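Long-range contacts in Oxidored_FMN domain-containing protein ([Pseudomonas] geniculata N1, PDB 6L6J), which acts as a 6-hydroxypseudooxynicotine amine oxidase, an oxidoreductase that carries FMN and a [4Fe-4S] cluster and binds ADP: residues 23-28 and 255-260; 140-145 and 190-195; 388-393 and 473-478. All blocks are in the same frame, centred on the assembly; numbering follows the deposited sequence.

Contact 1 of 3, residues 23-28 and 255-260. With FMN (flavin mononucleotide), chain B.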
loop_
_atom_site.group_PDB
_atom_site.type_symbol
_atom_site.label_atom_id
_atom_site.label_comp_id
_atom_site.label_asym_id
_atom_site.label_seq_id
_atom_site.Cartn_x
_atom_site.Cartn_y
_atom_site.Cartn_z
ATOM N N ARG A 23 3.562 4.941 22.446
ATOM C CA ARG A 23 4.063 5.819 21.361
ATOM C C ARG A 23 3.702 5.247 19.995
ATOM O O ARG A 23 4.034 5.924 19.009
ATOM C CB ARG A 23 5.579 5.982 21.448
ATOM C CG ARG A 23 6.073 6.547 22.774
ATOM C CD ARG A 23 7.429 7.185 22.622
ATOM N NE ARG A 23 7.991 7.613 23.882
ATOM C CZ ARG A 23 8.051 8.870 24.332
ATOM N NH1 ARG A 23 7.557 9.864 23.612
ATOM N NH2 ARG A 23 8.584 9.115 25.526
ATOM N N PHE A 24 3.085 4.059 19.929
ATOM C CA PHE A 24 2.597 3.480 18.642
ATOM C C PHE A 24 1.280 4.163 18.233
ATOM O O PHE A 24 0.286 4.059 18.959
ATOM C CB PHE A 24 2.424 1.973 18.724
ATOM C CG PHE A 24 3.667 1.241 19.123
ATOM C CD1 PHE A 24 4.642 0.965 18.186
ATOM C CD2 PHE A 24 3.865 0.840 20.427
ATOM C CE1 PHE A 24 5.798 0.287 18.538
ATOM C CE2 PHE A 24 5.022 0.154 20.777
ATOM C CZ PHE A 24 5.978 -0.129 19.828
ATOM N N TYR A 25 1.285 4.839 17.081
ATOM C CA TYR A 25 0.201 5.744 16.643
ATOM C C TYR A 25 -0.186 5.388 15.216
ATOM O O TYR A 25 0.675 5.418 14.374
ATOM C CB TYR A 25 0.689 7.186 16.754
ATOM C CG TYR A 25 -0.342 8.257 16.516
ATOM C CD1 TYR A 25 -0.824 8.531 15.254
ATOM C CD2 TYR A 25 -0.780 9.047 17.555
ATOM C CE1 TYR A 25 -1.729 9.554 15.025
ATOM C CE2 TYR A 25 -1.681 10.073 17.351
ATOM C CZ TYR A 25 -2.145 10.342 16.081
ATOM O OH TYR A 25 -3.008 11.378 15.908
ATOM N N VAL A 26 -1.451 5.084 14.965
ATOM C CA VAL A 26 -1.913 4.706 13.601
ATOM C C VAL A 26 -2.472 5.964 12.947
ATOM O O VAL A 26 -3.532 6.459 13.402
ATOM C CB VAL A 26 -2.934 3.557 13.617
ATOM C CG1 VAL A 26 -3.417 3.239 12.204
ATOM C CG2 VAL A 26 -2.361 2.323 14.295
ATOM N N VAL A 27 -1.773 6.447 11.926
ATOM C CA VAL A 27 -2.089 7.725 11.230
ATOM C C VAL A 27 -3.275 7.472 10.308
ATOM O O VAL A 27 -3.553 6.328 9.956
ATOM C CB VAL A 27 -0.868 8.281 10.481
ATOM C CG1 VAL A 27 0.110 8.914 11.451
ATOM C CG2 VAL A 27 -0.168 7.219 9.632
ATOM N N PRO A 28 -4.038 8.521 9.935
ATOM C CA PRO A 28 -5.199 8.357 9.070
ATOM C C PRO A 28 -4.767 7.660 7.776
ATOM O O PRO A 28 -3.824 8.109 7.160
ATOM C CB PRO A 28 -5.699 9.779 8.750
ATOM C CG PRO A 28 -4.988 10.690 9.716
ATOM C CD PRO A 28 -3.810 9.926 10.310
ATOM N N LEU A 255 -1.285 18.500 18.910
ATOM C CA LEU A 255 -0.461 17.505 18.174
ATOM C C LEU A 255 -0.174 18.050 16.775
ATOM O O LEU A 255 -1.128 18.549 16.126
ATOM C CB LEU A 255 -1.232 16.179 18.106
ATOM C CG LEU A 255 -0.612 15.020 17.305
ATOM C CD1 LEU A 255 0.449 14.279 18.100
ATOM C CD2 LEU A 255 -1.683 14.016 16.900
ATOM N N TRP A 256 1.088 17.982 16.353
ATOM C CA TRP A 256 1.520 18.133 14.941
ATOM C C TRP A 256 1.682 16.742 14.328
ATOM O O TRP A 256 2.581 16.003 14.789
ATOM C CB TRP A 256 2.816 18.931 14.855
ATOM C CG TRP A 256 2.619 20.390 15.096
ATOM C CD1 TRP A 256 2.799 21.069 16.265
ATOM C CD2 TRP A 256 2.199 21.363 14.126
ATOM N NE1 TRP A 256 2.517 22.394 16.084
ATOM C CE2 TRP A 256 2.137 22.603 14.789
ATOM C CE3 TRP A 256 1.888 21.308 12.763
ATOM C CZ2 TRP A 256 1.760 23.774 14.142
ATOM C CZ3 TRP A 256 1.522 22.474 12.122
ATOM C CH2 TRP A 256 1.462 23.689 12.805
ATOM N N ASP A 257 0.855 16.403 13.336
ATOM C CA ASP A 257 1.031 15.190 12.483
ATOM C C ASP A 257 1.661 15.616 11.146
ATOM O O ASP A 257 0.956 16.307 10.358
ATOM C CB ASP A 257 -0.293 14.440 12.284
ATOM C CG ASP A 257 -0.112 13.101 11.587
ATOM O OD1 ASP A 257 0.932 12.908 10.911
ATOM O OD2 ASP A 257 -0.995 12.253 11.742
ATOM N N VAL A 258 2.930 15.252 10.892
ATOM C CA VAL A 258 3.730 15.890 9.797
ATOM C C VAL A 258 4.314 14.836 8.845
ATOM O O VAL A 258 4.913 13.825 9.303
ATOM C CB VAL A 258 4.811 16.870 10.311
ATOM C CG1 VAL A 258 4.190 18.124 10.916
ATOM C CG2 VAL A 258 5.800 16.214 11.265
ATOM N N ASN A 259 4.174 15.128 7.549
ATOM C CA ASN A 259 4.580 14.248 6.424
ATOM C C ASN A 259 4.922 15.114 5.200
ATOM O O ASN A 259 4.955 16.353 5.339
ATOM C CB ASN A 259 3.492 13.199 6.163
ATOM C CG ASN A 259 2.225 13.783 5.569
ATOM O OD1 ASN A 259 2.094 15.005 5.433
ATOM N ND2 ASN A 259 1.280 12.912 5.230
ATOM N N VAL A 260 5.143 14.489 4.037
ATOM C CA VAL A 260 5.527 15.195 2.773
ATOM C C VAL A 260 4.336 15.169 1.799
ATOM O O VAL A 260 3.663 14.114 1.667
ATOM C CB VAL A 260 6.797 14.585 2.158
ATOM C CG1 VAL A 260 7.966 14.687 3.123
ATOM C CG2 VAL A 260 6.594 13.142 1.718
HETATM N N1 FMN B . -3.138 9.767 4.624
HETATM C C2 FMN B . -4.150 10.645 4.918
HETATM O O2 FMN B . -3.838 11.725 5.429
HETATM N N3 FMN B . -5.453 10.404 4.722
HETATM C C4 FMN B . -5.865 9.237 4.199
HETATM O O4 FMN B . -7.062 9.019 4.017
HETATM C C4A FMN B . -4.840 8.226 3.819
HETATM N N5 FMN B . -5.188 7.032 3.281
HETATM C C5A FMN B . -4.224 6.118 3.026
HETATM C C6 FMN B . -4.582 4.861 2.544
HETATM C C7 FMN B . -3.593 3.928 2.305
HETATM C C7M FMN B . -3.985 2.621 1.733
HETATM C C8 FMN B . -2.184 4.229 2.584
HETATM C C8M FMN B . -1.091 3.242 2.296
HETATM C C9 FMN B . -1.814 5.458 3.061
HETATM C C9A FMN B . -2.777 6.426 3.310
HETATM N N10 FMN B . -2.424 7.674 3.844
HETATM C C10 FMN B . -3.431 8.571 4.100
HETATM C "C1'" FMN B . -1.008 8.049 4.154
HETATM C "C2'" FMN B . -0.581 7.467 5.489
HETATM O "O2'" FMN B . -1.342 8.123 6.487
HETATM C "C3'" FMN B . 0.875 7.674 5.778
HETATM O "O3'" FMN B . 1.124 9.074 5.908
HETATM C "C4'" FMN B . 1.815 7.090 4.723
HETATM O "O4'" FMN B . 1.367 5.771 4.331
HETATM C "C5'" FMN B . 3.254 7.060 5.221
HETATM O "O5'" FMN B . 3.311 6.222 6.362
HETATM P P FMN B . 3.718 4.662 6.218
HETATM O O1P FMN B . 5.139 4.650 5.702
HETATM O O2P FMN B . 3.558 4.164 7.620
HETATM O O3P FMN B . 2.714 4.073 5.244
#
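Y25 and L255 each set CG anti to their own backbone N (chi1 -172° and 176°), which sends the two side chains at each other tip to tip: Y25 CZ lies 3.8 Å from CD2 of L255. D257 uses the same rotation (chi1 -172°) to lift its carboxylate toward V27 and P28: D257 OD2 stands 3.5 Å from V27 CG1, and P28 CD is 3.9 Å from that same oxygen. No hydrogen bond links the two segments. They lie on, or just after, the first strand and on the sixth strand of a closed eight-stranded parallel (TIM) barrel, so these side chains meet through the barrel interior rather than edge to edge. Y168, on the fourth strand, bridges the polar ends, its OH hydrogen-bonded to both Y25 OH and D257 OD2. The other oxygen, D257 OD1, forms a salt bridge to NH1 of R224, an FMN-binding residue whose NH2 bonds the cofactor; D257 thus sits in the second shell and probably helps position that arginine. Nearer the flavin, CG2 of V27 packs 3.5 Å from O2' of the FMN ribityl chain, and this hydroxyl donates to the P28 carbonyl, with O2' and P28 O 2.6 Å apart.

Contact 2 of 3, residues 140-145 and 190-195; sequences IDRQDI and TDDYGG
R142, in the first turn of helix 142-162, reaches across to a type I beta turn running from D191 to G194; helix and turn both lie on the outside of the TIM barrel, the turn in the loop that leads into helix 197-215. Starting at CB, the arginine chain sets CG beside its own backbone N (chi1 -46°), and bends at chi2 and chi3 carry CD and NE toward the turn. At CZ the group spreads against the D192 carboxylate, the two planes 31° apart. R142 NH1 donates to D192 OD2, with the oxygen in the guanidinium plane and approached on its syn side, though 24° out of the carboxylate plane. NH2 faces D192 OD1 in the second arm of this bidentate salt bridge; both arms are modelled shorter than can be relied on. R142 NH1 also comes 3.5 Å from CE1 at the edge of the Y193 ring, while CD1 of Y193 lies over one face of the guanidinium, toward its rim. D191 adds only a long ion pair to NH2, its OD2 lying well out of the guanidinium plane; that oxygen's stronger partner is R189, with which it forms a salt bridge. D191 OD1 instead accepts a weak bond from Y193 N, within the beta turn. Beneath this charged layer the contact becomes apolar and buried. I145 and Y193 slide past each other in opposite directions, and F181 of helix 177-182 touches both. The phenol is held at its far end by a hydrogen bond between its OH and E206. Over the middle of the Y193 ring sits CD1 of I145, a CH-pi contact 3.8 Å from the centroid, while I145 CG2 rests 3.7 Å from Y193 OH.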
loop_
_atom_site.group_PDB
_atom_site.type_symbol
_atom_site.label_atom_id
_atom_site.label_comp_id
_atom_site.label_asym_id
_atom_site.label_seq_id
_atom_site.Cartn_x
_atom_site.Cartn_y
_atom_site.Cartn_z
ATOM N N ILE A 140 -14.492 30.584 -4.494
ATOM C CA ILE A 140 -15.440 30.708 -3.346
ATOM C C ILE A 140 -15.534 32.178 -2.887
ATOM O O ILE A 140 -14.498 32.849 -2.817
ATOM C CB ILE A 140 -15.122 29.700 -2.209
ATOM C CG1 ILE A 140 -13.732 29.847 -1.588
ATOM C CG2 ILE A 140 -15.353 28.272 -2.682
ATOM C CD1 ILE A 140 -13.516 28.941 -0.376
ATOM N N ASP A 141 -16.768 32.649 -2.668
ATOM C CA ASP A 141 -17.160 33.887 -1.936
ATOM C C ASP A 141 -16.494 33.933 -0.558
ATOM O O ASP A 141 -16.070 32.860 -0.078
ATOM C CB ASP A 141 -18.647 33.878 -1.541
ATOM C CG ASP A 141 -19.648 34.215 -2.621
ATOM O OD1 ASP A 141 -19.215 34.517 -3.740
ATOM O OD2 ASP A 141 -20.861 34.190 -2.321
ATOM N N ARG A 142 -16.584 35.094 0.106
ATOM C CA ARG A 142 -16.361 35.280 1.576
ATOM C C ARG A 142 -17.476 34.565 2.364
ATOM O O ARG A 142 -17.184 33.954 3.391
ATOM C CB ARG A 142 -16.276 36.775 1.924
ATOM C CG ARG A 142 -15.382 37.569 0.973
ATOM C CD ARG A 142 -14.547 38.708 1.553
ATOM N NE ARG A 142 -13.985 38.422 2.874
ATOM C CZ ARG A 142 -12.782 38.790 3.300
ATOM N NH1 ARG A 142 -12.396 38.458 4.522
ATOM N NH2 ARG A 142 -11.967 39.469 2.509
ATOM N N GLN A 143 -18.719 34.629 1.904
ATOM C CA GLN A 143 -19.864 33.928 2.549
ATOM C C GLN A 143 -19.658 32.401 2.470
ATOM O O GLN A 143 -20.004 31.703 3.419
ATOM C CB GLN A 143 -21.185 34.368 1.909
ATOM C CG GLN A 143 -22.431 33.831 2.622
ATOM C CD GLN A 143 -22.498 34.156 4.101
ATOM O OE1 GLN A 143 -22.593 35.314 4.511
ATOM N NE2 GLN A 143 -22.436 33.124 4.926
ATOM N N ASP A 144 -19.098 31.893 1.374
ATOM C CA ASP A 144 -18.754 30.453 1.220
ATOM C C ASP A 144 -17.667 30.086 2.248
ATOM O O ASP A 144 -17.733 28.977 2.786
ATOM C CB ASP A 144 -18.299 30.142 -0.208
ATOM C CG ASP A 144 -19.392 30.249 -1.248
ATOM O OD1 ASP A 144 -20.420 29.599 -1.064
ATOM O OD2 ASP A 144 -19.188 30.960 -2.253
ATOM N N ILE A 145 -16.700 30.982 2.494
ATOM C CA ILE A 145 -15.603 30.793 3.495
ATOM C C ILE A 145 -16.199 30.710 4.911
ATOM O O ILE A 145 -15.771 29.812 5.694
ATOM C CB ILE A 145 -14.534 31.900 3.374
ATOM C CG1 ILE A 145 -13.802 31.809 2.037
ATOM C CG2 ILE A 145 -13.566 31.852 4.554
ATOM C CD1 ILE A 145 -12.495 32.546 1.988
ATOM N N THR A 190 -7.000 38.052 -4.545
ATOM C CA THR A 190 -6.508 39.434 -4.278
ATOM C C THR A 190 -7.182 40.038 -3.035
ATOM O O THR A 190 -6.979 41.255 -2.812
ATOM C CB THR A 190 -6.721 40.293 -5.530
ATOM O OG1 THR A 190 -8.125 40.317 -5.786
ATOM C CG2 THR A 190 -5.986 39.759 -6.740
ATOM N N ASP A 191 -7.944 39.237 -2.274
ATOM C CA ASP A 191 -8.620 39.634 -1.002
ATOM C C ASP A 191 -7.696 39.255 0.179
ATOM O O ASP A 191 -6.512 38.954 -0.072
ATOM C CB ASP A 191 -10.041 39.044 -0.940
ATOM C CG ASP A 191 -10.128 37.530 -0.792
ATOM O OD1 ASP A 191 -9.089 36.849 -0.938
ATOM O OD2 ASP A 191 -11.233 37.045 -0.525
ATOM N N ASP A 192 -8.196 39.264 1.420
ATOM C CA ASP A 192 -7.358 39.042 2.646
ATOM C C ASP A 192 -7.042 37.540 2.840
ATOM O O ASP A 192 -6.238 37.220 3.757
ATOM C CB ASP A 192 -7.928 39.693 3.918
ATOM C CG ASP A 192 -9.430 39.831 3.960
ATOM O OD1 ASP A 192 -9.982 40.550 3.072
ATOM O OD2 ASP A 192 -10.034 39.220 4.867
ATOM N N TYR A 193 -7.578 36.646 1.995
ATOM C CA TYR A 193 -7.200 35.207 1.973
ATOM C C TYR A 193 -6.216 34.883 0.844
ATOM O O TYR A 193 -5.961 33.685 0.621
ATOM C CB TYR A 193 -8.443 34.337 1.868
ATOM C CG TYR A 193 -9.283 34.322 3.119
ATOM C CD1 TYR A 193 -10.302 35.244 3.297
ATOM C CD2 TYR A 193 -9.075 33.379 4.112
ATOM C CE1 TYR A 193 -11.085 35.232 4.439
ATOM C CE2 TYR A 193 -9.856 33.347 5.254
ATOM C CZ TYR A 193 -10.863 34.283 5.421
ATOM O OH TYR A 193 -11.652 34.263 6.535
ATOM N N GLY A 194 -5.638 35.894 0.192
ATOM C CA GLY A 194 -4.629 35.689 -0.868
ATOM C C GLY A 194 -3.575 36.775 -0.896
ATOM O O GLY A 194 -3.787 37.841 -0.288
ATOM N N GLY A 195 -2.481 36.515 -1.606
ATOM C CA GLY A 195 -1.317 37.416 -1.687
ATOM C C GLY A 195 -0.187 36.916 -0.805
ATOM O O GLY A 195 0.355 35.833 -1.135
#

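Contact 3 of 3, residues 388-393 and 473-478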
loop_
_atom_site.group_PDB
_atom_site.type_symbol
_atom_site.label_atom_id
_atom_site.label_comp_id
_atom_site.label_asym_id
_atom_site.label_seq_id
_atom_site.Cartn_x
_atom_site.Cartn_y
_atom_site.Cartn_z
ATOM N N ASP A 388 -4.458 -34.533 14.074
ATOM C CA ASP A 388 -3.580 -35.634 13.584
ATOM C C ASP A 388 -3.589 -35.680 12.054
ATOM O O ASP A 388 -2.786 -36.444 11.490
ATOM C CB ASP A 388 -3.990 -36.996 14.156
ATOM C CG ASP A 388 -3.680 -37.162 15.637
ATOM O OD1 ASP A 388 -2.585 -36.695 16.074
ATOM O OD2 ASP A 388 -4.544 -37.741 16.356
ATOM N N ALA A 389 -4.473 -34.919 11.404
ATOM C CA ALA A 389 -4.576 -34.853 9.925
ATOM C C ALA A 389 -3.285 -34.263 9.346
ATOM O O ALA A 389 -2.770 -33.284 9.927
ATOM C CB ALA A 389 -5.776 -34.040 9.501
ATOM N N SER A 390 -2.797 -34.835 8.239
ATOM C CA SER A 390 -1.543 -34.429 7.561
ATOM C C SER A 390 -1.868 -33.800 6.192
ATOM O O SER A 390 -2.762 -34.326 5.478
ATOM C CB SER A 390 -0.558 -35.584 7.469
ATOM O OG SER A 390 -0.678 -36.275 6.237
ATOM N N ILE A 391 -1.139 -32.725 5.851
ATOM C CA ILE A 391 -1.245 -31.979 4.560
ATOM C C ILE A 391 0.139 -31.906 3.880
ATOM O O ILE A 391 1.112 -31.464 4.520
ATOM C CB ILE A 391 -1.852 -30.572 4.787
ATOM C CG1 ILE A 391 -3.258 -30.636 5.401
ATOM C CG2 ILE A 391 -1.842 -29.772 3.491
ATOM C CD1 ILE A 391 -3.297 -30.471 6.894
ATOM N N LEU A 392 0.221 -32.302 2.606
ATOM C CA LEU A 392 1.419 -32.100 1.749
ATOM C C LEU A 392 1.193 -30.858 0.879
ATOM O O LEU A 392 0.222 -30.842 0.095
ATOM C CB LEU A 392 1.666 -33.341 0.884
ATOM C CG LEU A 392 2.907 -33.299 -0.016
ATOM C CD1 LEU A 392 4.154 -32.893 0.754
ATOM C CD2 LEU A 392 3.143 -34.646 -0.691
ATOM N N VAL A 393 2.058 -29.855 1.030
ATOM C CA VAL A 393 2.063 -28.624 0.191
ATOM C C VAL A 393 3.199 -28.756 -0.825
ATOM O O VAL A 393 4.370 -28.895 -0.419
ATOM C CB VAL A 393 2.185 -27.356 1.056
ATOM C CG1 VAL A 393 2.351 -26.106 0.213
ATOM C CG2 VAL A 393 1.001 -27.207 2.000
ATOM N N GLU A 473 0.838 -40.518 1.051
ATOM C CA GLU A 473 -0.522 -40.756 1.617
ATOM C C GLU A 473 -0.895 -39.648 2.622
ATOM O O GLU A 473 -1.375 -39.968 3.722
ATOM C CB GLU A 473 -0.583 -42.156 2.242
ATOM C CG GLU A 473 -1.045 -43.240 1.275
ATOM C CD GLU A 473 -0.368 -44.595 1.443
ATOM O OE1 GLU A 473 -0.022 -44.958 2.593
ATOM O OE2 GLU A 473 -0.178 -45.286 0.416
ATOM N N ALA A 474 -0.722 -38.377 2.254
ATOM C CA ALA A 474 -1.298 -37.227 2.998
ATOM C C ALA A 474 -2.831 -37.322 2.960
ATOM O O ALA A 474 -3.369 -37.954 2.016
ATOM C CB ALA A 474 -0.828 -35.913 2.417
ATOM N N ASP A 475 -3.503 -36.714 3.944
ATOM C CA ASP A 475 -4.990 -36.641 4.017
ATOM C C ASP A 475 -5.499 -35.618 3.000
ATOM O O ASP A 475 -6.653 -35.733 2.564
ATOM C CB ASP A 475 -5.459 -36.289 5.427
ATOM C CG ASP A 475 -5.320 -37.439 6.400
ATOM O OD1 ASP A 475 -5.974 -38.462 6.157
ATOM O OD2 ASP A 475 -4.542 -37.311 7.372
ATOM N N HIS A 476 -4.650 -34.657 2.636
ATOM C CA HIS A 476 -5.001 -33.517 1.753
ATOM C C HIS A 476 -3.741 -33.007 1.058
ATOM O O HIS A 476 -2.762 -32.760 1.765
ATOM C CB HIS A 476 -5.696 -32.420 2.579
ATOM C CG HIS A 476 -6.182 -31.273 1.757
ATOM N ND1 HIS A 476 -7.128 -31.420 0.775
ATOM C CD2 HIS A 476 -5.827 -29.971 1.737
ATOM C CE1 HIS A 476 -7.351 -30.254 0.200
ATOM N NE2 HIS A 476 -6.568 -29.350 0.772
ATOM N N VAL A 477 -3.781 -32.832 -0.264
ATOM C CA VAL A 477 -2.648 -32.261 -1.060
ATOM C C VAL A 477 -3.053 -30.868 -1.533
ATOM O O VAL A 477 -4.118 -30.763 -2.186
ATOM C CB VAL A 477 -2.273 -33.130 -2.277
ATOM C CG1 VAL A 477 -1.133 -32.502 -3.072
ATOM C CG2 VAL A 477 -1.939 -34.562 -1.873
ATOM N N ILE A 478 -2.221 -29.857 -1.258
ATOM C CA ILE A 478 -2.345 -28.504 -1.877
ATOM C C ILE A 478 -1.236 -28.383 -2.925
ATOM O O ILE A 478 -0.068 -28.602 -2.547
ATOM C CB ILE A 478 -2.277 -27.406 -0.800
ATOM C CG1 ILE A 478 -3.493 -27.465 0.132
ATOM C CG2 ILE A 478 -2.130 -26.039 -1.441
ATOM C CD1 ILE A 478 -3.346 -26.679 1.401
#
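I391 and I478 meet at the apolar centre, methyl to methyl, with I391 CG2 4.0 Å from CD1 of I478. On the same face of the sheet V393 lies next to I478, its CG2 4.3 Å from I478 CB, and L407 of helix 398-410 packs over both isoleucines. The other face carries L392 and V477; there L392 CB touches A474 CB at 3.9 Å, and helix 466-472 lies against this side through F472 on L392 and V469 on V477. The strands run parallel, 23° apart, as neighbours in the five-stranded sheet of a Rossmann-like domain. Strand 390-394 is central in that sheet and leads toward a glycine-rich turn before helix 398-410, consistent with a Rossmann-type GxGxxG motif at the bound ADP. Between the faces, L392 pairs through both its backbone polar atoms: L392 N donates to H476 O at 3.1 Å, and L392 O accepts from I478 N at 3.0 Å. Further out, the H476 imidazole turns from the segment partner to others, bonding S640 through ND1 and E642 through NE2 while stacking on Y667. The pairing changes character at the polar edge. S390 O takes D475 N at 2.9 Å, with only a weak bond from H476 N, and S390 N donates to D475 OD2, on the anti lone pair, at 3.2 Å and nearly straight (169°). With CG beside its own backbone N (chi1 -74°), D475 brings this OD2 close to the CA of A389 as well. The acceptor at S390 N is thus a side-chain oxygen, not a backbone carbonyl, and D475 holds both backbone polar atoms of S390, N through its carboxylate and O through its amide, so this end of the pairing rests largely on one residue.

How the contacts relate
Contacts 1 and 2 share the TIM-barrel part of the chain, with contact 2 nested inside the loop that contact 1 closes, yet their centres are 30 Å apart. Contact 1 is buried in the barrel interior beside FMN, and its polar groups find partners on two other strands, in Y168 and R224. Contact 2, on the barrel's outside, puts its ion pairs at the surface and its aromatic packing underneath. Contact 3 belongs to the Rossmann-like domain, about 70 Å from contact 2 between centres and across the chain's centre. It too is largely buried, but there neighbouring strands pair by backbone hydrogen bonds, whereas the strands of contact 1 meet through side chains alone.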